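Local coordinates for BpsB (PgaB), Poly-beta-1,6-N-acetyl-D-glucosamine N-deacetylase (PDB 5BU6), which removes acetyl groups from poly-beta-1,6-N-acetyl-D-glucosamine as a family 4 carbohydrate esterase, probably metal-dependent, and is required for biofilm formation, at residues Arg160-Asn165 / Gln171-Ser176; Ser176-Pro181 / Arg185-Ala190. The protein carries 5 engineered substitutions. One frame throughout, in Å; residues are numbered along the deposited sequence.

Interaction 1. Residues Arg160-Asn165 / Gln171-Ser176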
loop_
_atom_site.group_PDB
_atom_site.type_symbol
_atom_site.label_atom_id
_atom_site.label_comp_id
_atom_site.label_asym_id
_atom_site.label_seq_id
_atom_site.Cartn_x
_atom_site.Cartn_y
_atom_site.Cartn_z
ATOM N N ARG A 160 -5.981 4.875 -9.435
ATOM C CA ARG A 160 -6.086 5.339 -10.807
ATOM C C ARG A 160 -6.256 6.839 -10.824
ATOM O O ARG A 160 -6.448 7.464 -9.775
ATOM C CB ARG A 160 -7.275 4.683 -11.504
ATOM C CG ARG A 160 -8.569 5.015 -10.793
ATOM C CD ARG A 160 -9.808 4.356 -11.353
ATOM N NE ARG A 160 -10.909 4.644 -10.433
ATOM C CZ ARG A 160 -11.807 5.615 -10.588
ATOM N NH1 ARG A 160 -12.744 5.792 -9.665
ATOM N NH2 ARG A 160 -11.792 6.396 -11.664
ATOM N N GLY A 161 -6.198 7.407 -12.018
ATOM C CA GLY A 161 -6.410 8.827 -12.189
ATOM C C GLY A 161 -7.854 9.112 -12.529
ATOM O O GLY A 161 -8.521 8.285 -13.148
ATOM N N VAL A 162 -8.332 10.279 -12.108
ATOM C CA VAL A 162 -9.659 10.762 -12.465
ATOM C C VAL A 162 -9.547 12.166 -13.019
ATOM O O VAL A 162 -8.507 12.806 -12.889
ATOM C CB VAL A 162 -10.621 10.794 -11.268
ATOM C CG1 VAL A 162 -10.718 9.435 -10.635
ATOM C CG2 VAL A 162 -10.177 11.843 -10.248
ATOM N N LEU A 163 -10.625 12.654 -13.622
ATOM C CA LEU A 163 -10.596 13.982 -14.216
ATOM C C LEU A 163 -10.566 15.080 -13.159
ATOM O O LEU A 163 -11.461 15.187 -12.324
ATOM C CB LEU A 163 -11.789 14.179 -15.154
ATOM C CG LEU A 163 -11.331 14.686 -16.521
ATOM C CD1 LEU A 163 -10.193 13.805 -17.038
ATOM C CD2 LEU A 163 -12.488 14.733 -17.511
ATOM N N ALA A 164 -9.511 15.885 -13.209
ATOM C CA ALA A 164 -9.351 17.038 -12.335
ATOM C C ALA A 164 -9.977 18.319 -12.898
ATOM O O ALA A 164 -10.359 19.209 -12.139
ATOM C CB ALA A 164 -7.889 17.271 -12.066
ATOM N N ASN A 165 -10.052 18.417 -14.224
ATOM C CA ASN A 165 -10.598 19.603 -14.883
ATOM C C ASN A 165 -11.287 19.242 -16.212
ATOM O O ASN A 165 -11.119 18.128 -16.709
ATOM C CB ASN A 165 -9.485 20.641 -15.104
ATOM C CG ASN A 165 -8.327 20.109 -15.937
ATOM O OD1 ASN A 165 -8.469 19.151 -16.697
ATOM N ND2 ASN A 165 -7.167 20.739 -15.795
ATOM N N GLN A 171 -5.682 13.572 -11.958
ATOM C CA GLN A 171 -5.130 13.615 -10.616
ATOM C C GLN A 171 -5.473 12.292 -9.930
ATOM O O GLN A 171 -6.299 11.546 -10.435
ATOM C CB GLN A 171 -5.680 14.821 -9.846
ATOM C CG GLN A 171 -5.021 16.140 -10.245
ATOM C CD GLN A 171 -5.710 17.361 -9.650
ATOM O OE1 GLN A 171 -6.705 17.244 -8.931
ATOM N NE2 GLN A 171 -5.192 18.544 -9.968
ATOM N N PRO A 172 -4.814 11.979 -8.800
ATOM C CA PRO A 172 -5.178 10.733 -8.102
ATOM C C PRO A 172 -6.653 10.703 -7.687
ATOM O O PRO A 172 -7.189 11.730 -7.274
ATOM C CB PRO A 172 -4.270 10.740 -6.865
ATOM C CG PRO A 172 -3.086 11.558 -7.270
ATOM C CD PRO A 172 -3.614 12.611 -8.225
ATOM N N ALA A 173 -7.283 9.537 -7.782
ATOM C CA ALA A 173 -8.715 9.391 -7.500
ATOM C C ALA A 173 -9.106 9.744 -6.069
ATOM O O ALA A 173 -10.232 10.178 -5.829
ATOM C CB ALA A 173 -9.164 7.969 -7.805
ATOM N N ALA A 174 -8.195 9.544 -5.119
ATOM C CA ALA A 174 -8.546 9.746 -3.711
ATOM C C ALA A 174 -8.417 11.196 -3.272
ATOM O O ALA A 174 -9.072 11.629 -2.322
ATOM C CB ALA A 174 -7.687 8.857 -2.810
ATOM N N SER A 175 -7.576 11.949 -3.961
ATOM C CA SER A 175 -7.217 13.282 -3.496
ATOM C C SER A 175 -8.150 14.352 -4.038
ATOM O O SER A 175 -8.587 15.243 -3.313
ATOM C CB SER A 175 -5.775 13.606 -3.896
ATOM O OG SER A 175 -5.654 13.733 -5.306
ATOM N N SER A 176 -8.459 14.254 -5.320
ATOM C CA SER A 176 -9.155 15.329 -6.001
ATOM C C SER A 176 -10.668 15.206 -5.922
ATOM O O SER A 176 -11.218 14.105 -5.957
ATOM C CB SER A 176 -8.718 15.380 -7.468
ATOM O OG SER A 176 -8.899 14.126 -8.100
#
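V162 and Q171 face each other as the hydrogen-bonded pair of a small antiparallel beta hairpin, made of strands 161-163 and 170-172, that lies apart from the parallel central sheet of this family 4 carbohydrate esterase. V162 N donates to Q171 O at 2.9 Å with an N-H...O angle of 164°, and Q171 N returns the bond to V162 O. One residue further, G161 and P172 form a non-hydrogen-bonded pair, in which G161 CA comes to 3.2 Å from Q171 O, a CA-H...O contact. The ladder is finished by A173 N, which reaches back to R160 O at 3.0 Å, so that the chain is still held to its partner where it leaves the strand.

Both paired side chains emerge on the same face. From CB, V162 divides: with chi1 -56°, CG1 stands anti to the carbonyl carbon and lies on A173, 3.5 Å from A173 CB; the other methyl, CG2, meets S176 OG. The Q171 side chain, followed from CB, passes the A164 methyl with CB and CG and then, extended beyond CG, sets its amide flat against it. A164 CB lies over one face of that amide, nearly on top of CD at 3.3 Å, with OE1 and NE2 to its two sides.

R160 has its side chain about 10 Å from a bound nickel ion; its CB points away from 171-176, and its NE is hydrogen-bonded to N157 O. Beyond P172 the chain turns through residues with helical backbone angles, and P172 O gathers the hydroxyls of this turn. S176 OG donates to P172 O at 3.1 Å from above the carbonyl plane, while S175 OG approaches it from the opposite face.

Interaction 2. Residues Ser176-Pro181 / Arg185-Ala190; sequences SRQYLP and RYENDA
Y179 turns the edge of its ring to the face of Y186, with CD1 standing 3.9 Å above the plane and over the centre of the Y186 ring. The pair is edge-to-face, with planes 66° apart and centroids separated by 5.3 Å. A chi1 of 178° swings the Y179 ring to the side of its carbonyl carbon, where it meets Y186 obliquely, and Y179 CB packs on Y186 CE1 as well. P166 touches both tyrosines.

The two rings share one face of a short antiparallel beta hairpin, strands 179-180 and 185-186, at the surface of the deacetylase domain. Y179 and Y186 are its non-hydrogen-bonded pair; L180 and R185 bond through their backbones in both directions. E187 N extends the pairing to Q178 O at 2.9 Å.

E187, buried, points toward the other segment. Its carboxylate crosses the Q178 amide with the planes 64° apart: E187 CD rests 3.4 Å from Q178 CG, and Q178 NE2 gives E187 OE2 a weak bond. The stronger partner of that oxygen is R195 NE, a salt bridge to helix 189-211. L180 CD1 meets E187 CG nearby. At the start of the helix, where N188 is the N-cap and its OD1 accepts from E191 N, R177, bent at chi3, passes obliquely by D189; R177 NH1 and D189 OD1 are 3.7 Å apart, a long salt bridge of charge only, with no N-H directed at the oxygen.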
loop_
_atom_site.group_PDB
_atom_site.type_symbol
_atom_site.label_atom_id
_atom_site.label_comp_id
_atom_site.label_asym_id
_atom_site.label_seq_id
_atom_site.Cartn_x
_atom_site.Cartn_y
_atom_site.Cartn_z
ATOM N N SER A 176 -8.459 14.254 -5.320
ATOM C CA SER A 176 -9.155 15.329 -6.001
ATOM C C SER A 176 -10.668 15.206 -5.922
ATOM O O SER A 176 -11.218 14.105 -5.957
ATOM C CB SER A 176 -8.718 15.380 -7.468
ATOM O OG SER A 176 -8.899 14.126 -8.100
ATOM N N ARG A 177 -11.336 16.349 -5.808
ATOM C CA ARG A 177 -12.756 16.409 -6.107
ATOM C C ARG A 177 -12.889 16.314 -7.623
ATOM O O ARG A 177 -12.469 17.215 -8.355
ATOM C CB ARG A 177 -13.391 17.689 -5.556
ATOM C CG ARG A 177 -13.746 17.587 -4.077
ATOM C CD ARG A 177 -14.186 18.925 -3.487
ATOM N NE ARG A 177 -13.093 19.896 -3.433
ATOM C CZ ARG A 177 -12.096 19.858 -2.553
ATOM N NH1 ARG A 177 -12.037 18.886 -1.648
ATOM N NH2 ARG A 177 -11.149 20.788 -2.582
ATOM N N GLN A 178 -13.454 15.207 -8.093
ATOM C CA GLN A 178 -13.428 14.915 -9.518
ATOM C C GLN A 178 -14.497 15.678 -10.305
ATOM O O GLN A 178 -15.594 15.961 -9.811
ATOM C CB GLN A 178 -13.577 13.412 -9.761
ATOM C CG GLN A 178 -14.979 12.873 -9.549
ATOM C CD GLN A 178 -15.096 11.404 -9.906
ATOM O OE1 GLN A 178 -14.289 10.874 -10.671
ATOM N NE2 GLN A 178 -16.107 10.739 -9.356
ATOM N N TYR A 179 -14.152 16.008 -11.543
ATOM C CA TYR A 179 -15.054 16.713 -12.436
ATOM C C TYR A 179 -16.019 15.728 -13.115
ATOM O O TYR A 179 -15.591 14.722 -13.681
ATOM C CB TYR A 179 -14.236 17.500 -13.463
ATOM C CG TYR A 179 -15.064 18.237 -14.476
ATOM C CD1 TYR A 179 -15.739 19.397 -14.133
ATOM C CD2 TYR A 179 -15.168 17.773 -15.783
ATOM C CE1 TYR A 179 -16.499 20.076 -15.067
ATOM C CE2 TYR A 179 -15.921 18.444 -16.718
ATOM C CZ TYR A 179 -16.586 19.592 -16.357
ATOM O OH TYR A 179 -17.342 20.264 -17.284
ATOM N N LEU A 180 -17.319 16.015 -13.041
ATOM C CA LEU A 180 -18.344 15.118 -13.580
ATOM C C LEU A 180 -18.958 15.637 -14.875
ATOM O O LEU A 180 -19.771 16.561 -14.854
ATOM C CB LEU A 180 -19.450 14.896 -12.551
ATOM C CG LEU A 180 -18.941 14.428 -11.191
ATOM C CD1 LEU A 180 -20.095 14.283 -10.218
ATOM C CD2 LEU A 180 -18.181 13.123 -11.344
ATOM N N PRO A 181 -18.574 15.028 -16.007
ATOM C CA PRO A 181 -19.062 15.407 -17.340
ATOM C C PRO A 181 -20.581 15.288 -17.474
ATOM O O PRO A 181 -21.196 16.088 -18.179
ATOM C CB PRO A 181 -18.356 14.411 -18.267
ATOM C CG PRO A 181 -17.146 13.976 -17.504
ATOM C CD PRO A 181 -17.582 13.941 -16.074
ATOM N N ARG A 185 -20.357 19.397 -13.559
ATOM C CA ARG A 185 -19.879 20.015 -12.328
ATOM C C ARG A 185 -18.839 19.152 -11.596
ATOM O O ARG A 185 -18.648 17.985 -11.929
ATOM C CB ARG A 185 -21.070 20.312 -11.410
ATOM C CG ARG A 185 -21.674 19.095 -10.726
ATOM C CD ARG A 185 -22.983 19.454 -10.024
ATOM N NE ARG A 185 -23.311 18.512 -8.956
ATOM C CZ ARG A 185 -23.530 18.861 -7.689
ATOM N NH1 ARG A 185 -23.820 17.934 -6.786
ATOM N NH2 ARG A 185 -23.466 20.135 -7.325
ATOM N N TYR A 186 -18.152 19.742 -10.619
ATOM C CA TYR A 186 -17.269 18.983 -9.734
ATOM C C TYR A 186 -18.103 18.278 -8.664
ATOM O O TYR A 186 -19.211 18.704 -8.354
ATOM C CB TYR A 186 -16.220 19.894 -9.065
ATOM C CG TYR A 186 -15.259 20.579 -10.021
ATOM C CD1 TYR A 186 -14.117 19.930 -10.478
ATOM C CD2 TYR A 186 -15.493 21.870 -10.460
ATOM C CE1 TYR A 186 -13.241 20.552 -11.359
ATOM C CE2 TYR A 186 -14.627 22.499 -11.338
ATOM C CZ TYR A 186 -13.503 21.838 -11.786
ATOM O OH TYR A 186 -12.642 22.471 -12.662
ATOM N N GLU A 187 -17.580 17.182 -8.124
ATOM C CA GLU A 187 -18.115 16.605 -6.895
ATOM C C GLU A 187 -18.095 17.630 -5.779
ATOM O O GLU A 187 -17.104 18.331 -5.615
ATOM C CB GLU A 187 -17.288 15.393 -6.451
ATOM C CG GLU A 187 -17.530 14.141 -7.242
ATOM C CD GLU A 187 -16.762 12.959 -6.680
ATOM O OE1 GLU A 187 -15.616 13.158 -6.224
ATOM O OE2 GLU A 187 -17.314 11.840 -6.692
ATOM N N ASN A 188 -19.163 17.705 -4.995
ATOM C CA ASN A 188 -19.131 18.520 -3.788
ATOM C C ASN A 188 -18.477 17.734 -2.654
ATOM O O ASN A 188 -18.140 16.557 -2.816
ATOM C CB ASN A 188 -20.541 18.982 -3.390
ATOM C CG ASN A 188 -21.467 17.820 -3.048
ATOM O OD1 ASN A 188 -21.168 17.007 -2.175
ATOM N ND2 ASN A 188 -22.607 17.754 -3.725
ATOM N N ASP A 189 -18.306 18.380 -1.507
ATOM C CA ASP A 189 -17.604 17.771 -0.382
ATOM C C ASP A 189 -18.306 16.517 0.133
ATOM O O ASP A 189 -17.658 15.512 0.396
ATOM C CB ASP A 189 -17.437 18.792 0.745
ATOM C CG ASP A 189 -16.402 19.853 0.414
ATOM O OD1 ASP A 189 -15.416 19.522 -0.285
ATOM O OD2 ASP A 189 -16.573 21.015 0.849
ATOM N N ALA A 190 -19.628 16.572 0.248
ATOM C CA ALA A 190 -20.397 15.410 0.680
ATOM C C ALA A 190 -20.253 14.241 -0.294
ATOM O O ALA A 190 -20.008 13.119 0.127
ATOM C CB ALA A 190 -21.853 15.778 0.847
#

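After the central-sheet strand 149-153 and the nickel ligands H154 and H159, the chain enters interaction 1, where 171-176 returns on 160-165 and closes the turn 164-169. S176 ends that contact and begins interaction 2, in which 185-190 folds back on 176-181 around the turn 181-184. The two hairpins therefore follow in series, neither enclosing the other, with centres 10 Å apart. They are also joined directly: L163 O lies 2.9 Å from Y179 N, a probable hydrogen bond, and A164 O packs on Y186 CE1. Helix 189-211 receives both: Y192 OH is hydrogen-bonded to A174 O and Y192 is touched by R177 and E187, while R195 holds A173 O.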